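Local coordinates for Non-sulfated chondroitin lyase E66 (Autographa californica nucleopolyhedrovirus, PDB 3VSN), which cleaves non-sulfated chondroitin as a lyase of the viral envelope, is essential for oral infectivity and may help breach the peritrophic matrix of the insect midgut, at residues A[52-66]-A[80-92]. Residues are numbered along the deposited sequence; the frame is centred on the assembly and turned at random.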
# COMPACT_ATOMS: atom_id res chain seq x y z
N LYS A 52 -7.25 -15.29 7.36
CA LYS A 52 -7.91 -15.66 8.61
C LYS A 52 -9.43 -15.61 8.52
O LYS A 52 -9.98 -15.04 7.58
CB LYS A 52 -7.43 -14.75 9.76
CG LYS A 52 -7.69 -13.26 9.57
CD LYS A 52 -7.44 -12.50 10.87
CE LYS A 52 -7.81 -11.03 10.75
NZ LYS A 52 -6.77 -10.25 10.02
N VAL A 53 -10.08 -16.23 9.51
CA VAL A 53 -11.52 -16.11 9.71
C VAL A 53 -11.73 -15.50 11.10
O VAL A 53 -11.44 -16.14 12.12
CB VAL A 53 -12.25 -17.47 9.58
CG1 VAL A 53 -13.70 -17.37 10.03
CG2 VAL A 53 -12.18 -17.98 8.15
N VAL A 54 -12.23 -14.27 11.12
CA VAL A 54 -12.36 -13.50 12.37
C VAL A 54 -13.66 -13.83 13.08
O VAL A 54 -14.71 -13.92 12.45
CB VAL A 54 -12.31 -11.98 12.12
CG1 VAL A 54 -12.25 -11.21 13.44
CG2 VAL A 54 -11.11 -11.62 11.25
N ASN A 55 -13.57 -13.99 14.40
CA ASN A 55 -14.74 -14.16 15.27
C ASN A 55 -15.74 -15.19 14.73
O ASN A 55 -16.91 -14.87 14.51
CB ASN A 55 -15.41 -12.79 15.53
CG ASN A 55 -16.44 -12.83 16.64
OD1 ASN A 55 -16.33 -13.61 17.59
ND2 ASN A 55 -17.46 -11.99 16.52
N PRO A 56 -15.28 -16.44 14.50
CA PRO A 56 -16.20 -17.42 13.92
C PRO A 56 -17.29 -17.84 14.90
O PRO A 56 -17.07 -17.83 16.12
CB PRO A 56 -15.28 -18.60 13.61
CG PRO A 56 -14.18 -18.49 14.61
CD PRO A 56 -13.96 -17.02 14.80
N ASN A 57 -18.46 -18.18 14.37
CA ASN A 57 -19.51 -18.77 15.18
C ASN A 57 -20.16 -19.97 14.49
O ASN A 57 -21.27 -20.37 14.82
CB ASN A 57 -20.55 -17.72 15.60
CG ASN A 57 -21.36 -17.19 14.43
OD1 ASN A 57 -20.93 -17.21 13.28
ND2 ASN A 57 -22.56 -16.69 14.73
N ARG A 58 -19.44 -20.56 13.53
CA ARG A 58 -19.89 -21.74 12.81
C ARG A 58 -20.12 -22.91 13.78
O ARG A 58 -19.34 -23.11 14.72
CB ARG A 58 -18.87 -22.13 11.73
CG ARG A 58 -19.45 -22.94 10.59
CD ARG A 58 -18.37 -23.41 9.62
NE ARG A 58 -18.08 -22.44 8.57
CZ ARG A 58 -18.60 -22.48 7.34
NH1 ARG A 58 -19.46 -23.44 7.01
NH2 ARG A 58 -18.27 -21.56 6.45
N ASN A 59 -21.20 -23.65 13.55
CA ASN A 59 -21.57 -24.80 14.39
C ASN A 59 -20.63 -25.99 14.25
O ASN A 59 -20.07 -26.22 13.18
CB ASN A 59 -23.01 -25.24 14.10
CG ASN A 59 -24.04 -24.37 14.78
OD1 ASN A 59 -23.94 -24.08 15.97
ND2 ASN A 59 -25.05 -23.95 14.02
N TRP A 60 -20.48 -26.74 15.34
CA TRP A 60 -19.58 -27.90 15.39
C TRP A 60 -20.24 -29.16 14.92
O TRP A 60 -21.43 -29.38 15.16
CB TRP A 60 -19.03 -28.08 16.80
CG TRP A 60 -18.26 -26.87 17.29
CD1 TRP A 60 -18.78 -25.74 17.92
CD2 TRP A 60 -16.82 -26.64 17.20
NE1 TRP A 60 -17.77 -24.85 18.22
CE2 TRP A 60 -16.58 -25.33 17.82
CE3 TRP A 60 -15.73 -27.36 16.70
CZ2 TRP A 60 -15.31 -24.78 17.92
CZ3 TRP A 60 -14.45 -26.79 16.81
CH2 TRP A 60 -14.25 -25.54 17.40
N ASN A 61 -19.45 -30.01 14.27
CA ASN A 61 -19.93 -31.24 13.66
C ASN A 61 -18.88 -32.35 13.88
O ASN A 61 -17.71 -32.16 13.53
CB ASN A 61 -20.18 -30.99 12.17
CG ASN A 61 -20.64 -32.22 11.42
OD1 ASN A 61 -19.91 -33.19 11.27
ND2 ASN A 61 -21.86 -32.16 10.90
N ASP A 62 -19.29 -33.48 14.46
CA ASP A 62 -18.35 -34.56 14.79
C ASP A 62 -17.71 -35.27 13.60
O ASP A 62 -16.74 -36.01 13.76
CB ASP A 62 -18.99 -35.59 15.74
CG ASP A 62 -18.44 -35.51 17.17
OD1 ASP A 62 -17.56 -34.67 17.44
OD2 ASP A 62 -18.90 -36.29 18.03
N ASN A 63 -18.25 -35.03 12.40
CA ASN A 63 -17.72 -35.64 11.18
C ASN A 63 -16.78 -34.71 10.41
O ASN A 63 -15.68 -35.11 10.03
CB ASN A 63 -18.86 -36.12 10.27
CG ASN A 63 -19.68 -37.23 10.89
OD1 ASN A 63 -20.90 -37.11 11.03
ND2 ASN A 63 -19.02 -38.32 11.27
N THR A 64 -17.23 -33.48 10.19
CA THR A 64 -16.52 -32.53 9.33
C THR A 64 -15.93 -31.34 10.10
O THR A 64 -15.56 -30.33 9.50
CB THR A 64 -17.44 -32.01 8.20
OG1 THR A 64 -18.60 -31.40 8.77
CG2 THR A 64 -17.87 -33.15 7.28
N VAL A 65 -15.83 -31.49 11.42
CA VAL A 65 -15.40 -30.42 12.35
C VAL A 65 -16.45 -29.31 12.47
O VAL A 65 -16.87 -28.97 13.57
CB VAL A 65 -13.99 -29.84 12.04
CG1 VAL A 65 -13.53 -28.93 13.17
CG2 VAL A 65 -12.98 -30.96 11.84
N PHE A 66 -16.86 -28.75 11.33
CA PHE A 66 -17.91 -27.73 11.29
C PHE A 66 -19.00 -28.06 10.28
O PHE A 66 -18.75 -28.76 9.29
CB PHE A 66 -17.32 -26.36 10.96
CG PHE A 66 -16.25 -25.89 11.92
CD1 PHE A 66 -16.59 -25.42 13.19
CD2 PHE A 66 -14.91 -25.89 11.54
CE1 PHE A 66 -15.61 -24.98 14.06
CE2 PHE A 66 -13.93 -25.45 12.41
CZ PHE A 66 -14.28 -25.00 13.68
N THR A 80 -10.87 -23.81 5.16
CA THR A 80 -11.87 -23.12 5.96
C THR A 80 -11.98 -23.70 7.37
O THR A 80 -12.08 -22.95 8.34
CB THR A 80 -13.24 -23.10 5.26
OG1 THR A 80 -13.09 -22.51 3.96
CG2 THR A 80 -14.26 -22.28 6.05
N VAL A 81 -11.95 -25.04 7.49
CA VAL A 81 -11.91 -25.71 8.79
C VAL A 81 -10.70 -25.23 9.60
O VAL A 81 -10.83 -24.84 10.76
CB VAL A 81 -11.87 -27.25 8.66
CG1 VAL A 81 -11.55 -27.90 10.00
CG2 VAL A 81 -13.19 -27.78 8.12
N CYS A 82 -9.53 -25.25 8.96
CA CYS A 82 -8.29 -24.79 9.57
C CYS A 82 -8.37 -23.35 10.09
O CYS A 82 -8.07 -23.09 11.25
CB CYS A 82 -7.13 -24.96 8.59
SG CYS A 82 -6.59 -26.68 8.37
N HIS A 83 -8.79 -22.42 9.23
CA HIS A 83 -8.93 -21.01 9.62
C HIS A 83 -9.95 -20.80 10.71
O HIS A 83 -9.73 -20.00 11.61
CB HIS A 83 -9.27 -20.13 8.42
CG HIS A 83 -8.11 -19.91 7.48
ND1 HIS A 83 -6.92 -19.44 7.89
CD2 HIS A 83 -8.01 -20.09 6.10
CE1 HIS A 83 -6.10 -19.33 6.84
NE2 HIS A 83 -6.76 -19.73 5.74
N THR A 84 -11.06 -21.52 10.63
CA THR A 84 -12.13 -21.40 11.62
C THR A 84 -11.68 -21.89 13.00
O THR A 84 -12.02 -21.28 14.02
CB THR A 84 -13.41 -22.12 11.14
OG1 THR A 84 -13.76 -21.62 9.83
CG2 THR A 84 -14.57 -21.86 12.08
N LEU A 85 -10.92 -22.99 13.04
CA LEU A 85 -10.32 -23.48 14.29
C LEU A 85 -9.38 -22.45 14.92
O LEU A 85 -9.44 -22.21 16.13
CB LEU A 85 -9.58 -24.80 14.06
CG LEU A 85 -10.40 -26.08 13.96
CD1 LEU A 85 -9.50 -27.24 13.58
CD2 LEU A 85 -11.14 -26.38 15.26
N ILE A 86 -8.52 -21.85 14.09
CA ILE A 86 -7.62 -20.79 14.56
C ILE A 86 -8.43 -19.60 15.09
O ILE A 86 -8.12 -19.07 16.16
CB ILE A 86 -6.61 -20.36 13.47
CG1 ILE A 86 -5.64 -21.51 13.16
CG2 ILE A 86 -5.83 -19.12 13.91
CD1 ILE A 86 -4.87 -21.36 11.86
N GLY A 87 -9.47 -19.21 14.36
CA GLY A 87 -10.37 -18.14 14.80
C GLY A 87 -10.99 -18.41 16.17
O GLY A 87 -11.12 -17.50 17.00
N TYR A 88 -11.36 -19.67 16.40
CA TYR A 88 -11.92 -20.08 17.69
C TYR A 88 -10.87 -20.09 18.81
O TYR A 88 -11.20 -19.82 19.96
CB TYR A 88 -12.60 -21.45 17.58
CG TYR A 88 -14.08 -21.39 17.26
CD1 TYR A 88 -14.58 -21.88 16.05
CD2 TYR A 88 -14.99 -20.84 18.17
CE1 TYR A 88 -15.93 -21.83 15.76
CE2 TYR A 88 -16.35 -20.79 17.89
CZ TYR A 88 -16.81 -21.28 16.68
OH TYR A 88 -18.15 -21.23 16.39
N CYS A 89 -9.62 -20.40 18.47
CA CYS A 89 -8.51 -20.28 19.43
C CYS A 89 -8.37 -18.86 19.94
O CYS A 89 -8.20 -18.64 21.14
CB CYS A 89 -7.19 -20.73 18.81
SG CYS A 89 -7.04 -22.50 18.55
N VAL A 90 -8.46 -17.90 19.03
CA VAL A 90 -8.35 -16.48 19.37
C VAL A 90 -9.52 -16.06 20.28
O VAL A 90 -9.31 -15.34 21.27
CB VAL A 90 -8.26 -15.59 18.10
CG1 VAL A 90 -8.21 -14.11 18.47
CG2 VAL A 90 -7.05 -15.97 17.27
N ARG A 91 -10.72 -16.54 19.97
CA ARG A 91 -11.91 -16.31 20.80
C ARG A 91 -11.75 -16.90 22.20
O ARG A 91 -12.06 -16.26 23.20
CB ARG A 91 -13.17 -16.89 20.14
CG ARG A 91 -13.63 -16.17 18.88
CD ARG A 91 -15.06 -16.54 18.53
NE ARG A 91 -15.99 -16.10 19.57
CZ ARG A 91 -17.30 -16.35 19.58
NH1 ARG A 91 -17.86 -17.07 18.61
NH2 ARG A 91 -18.04 -15.90 20.58
N TYR A 92 -11.26 -18.14 22.26
CA TYR A 92 -11.02 -18.82 23.53
C TYR A 92 -10.04 -18.04 24.41
O TYR A 92 -10.18 -17.99 25.64
CB TYR A 92 -10.47 -20.23 23.27
CG TYR A 92 -10.23 -21.02 24.54
CD1 TYR A 92 -11.27 -21.73 25.14
CD2 TYR A 92 -8.98 -21.03 25.15
CE1 TYR A 92 -11.06 -22.45 26.31
CE2 TYR A 92 -8.76 -21.74 26.32
CZ TYR A 92 -9.80 -22.45 26.90
OH TYR A 92 -9.60 -23.15 28.05
O HOH W 1 -8.26 -17.73 11.18
O HOH W 2 -11.53 -14.70 16.26
O HOH W 3 -16.03 -20.36 8.87
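Tyr88 of helix 75-93 lies between Pro56 and Trp60: Pro56 CG sits over one face of its ring, 3.9 Å from the centroid in a CH-pi contact, while Trp60 CZ2 covers the opposite face, 3.5 Å from Tyr88 CD1. The indole is oblique to the phenol, their planes 41° apart. Phe66 completes the aromatic cluster, meeting Tyr88 rim to rim and taking Thr84 CG2 over one face, 3.7 Å from its centroid (CH-pi). Tyr88 OH donates to Arg58 O at 2.8 Å, which ties the hydroxyl end of the clamped ring to the loop backbone. In the N-terminal helical domain of this α/α-toroid lyase, the 52-59 loop and the short hairpin 60-61/65-66 pack on helix 75-93; Leu105 of the following helix 103-119 also touches Trp60 and Tyr88. Pro56 in addition packs its CG on the Gly87 backbone and offers its carbonyl O to Arg91 NH1 (2.7 Å), nearly in the guanidinium plane. The Arg91 chain bends at chi3 (64°), and its guanidinium lies beside the loop; Asp97 forms a salt bridge with its NE, and Asn55 OD1 lies over one face. Val53 rests its CG2 on His83 CB (3.6 Å); its buried O has no hydrogen-bond partner, merely a CA-H...O contact from Gly87 CA (3.5 Å). Waters bridge Val53 N to His83 O and Asn55 N to Gly87 O.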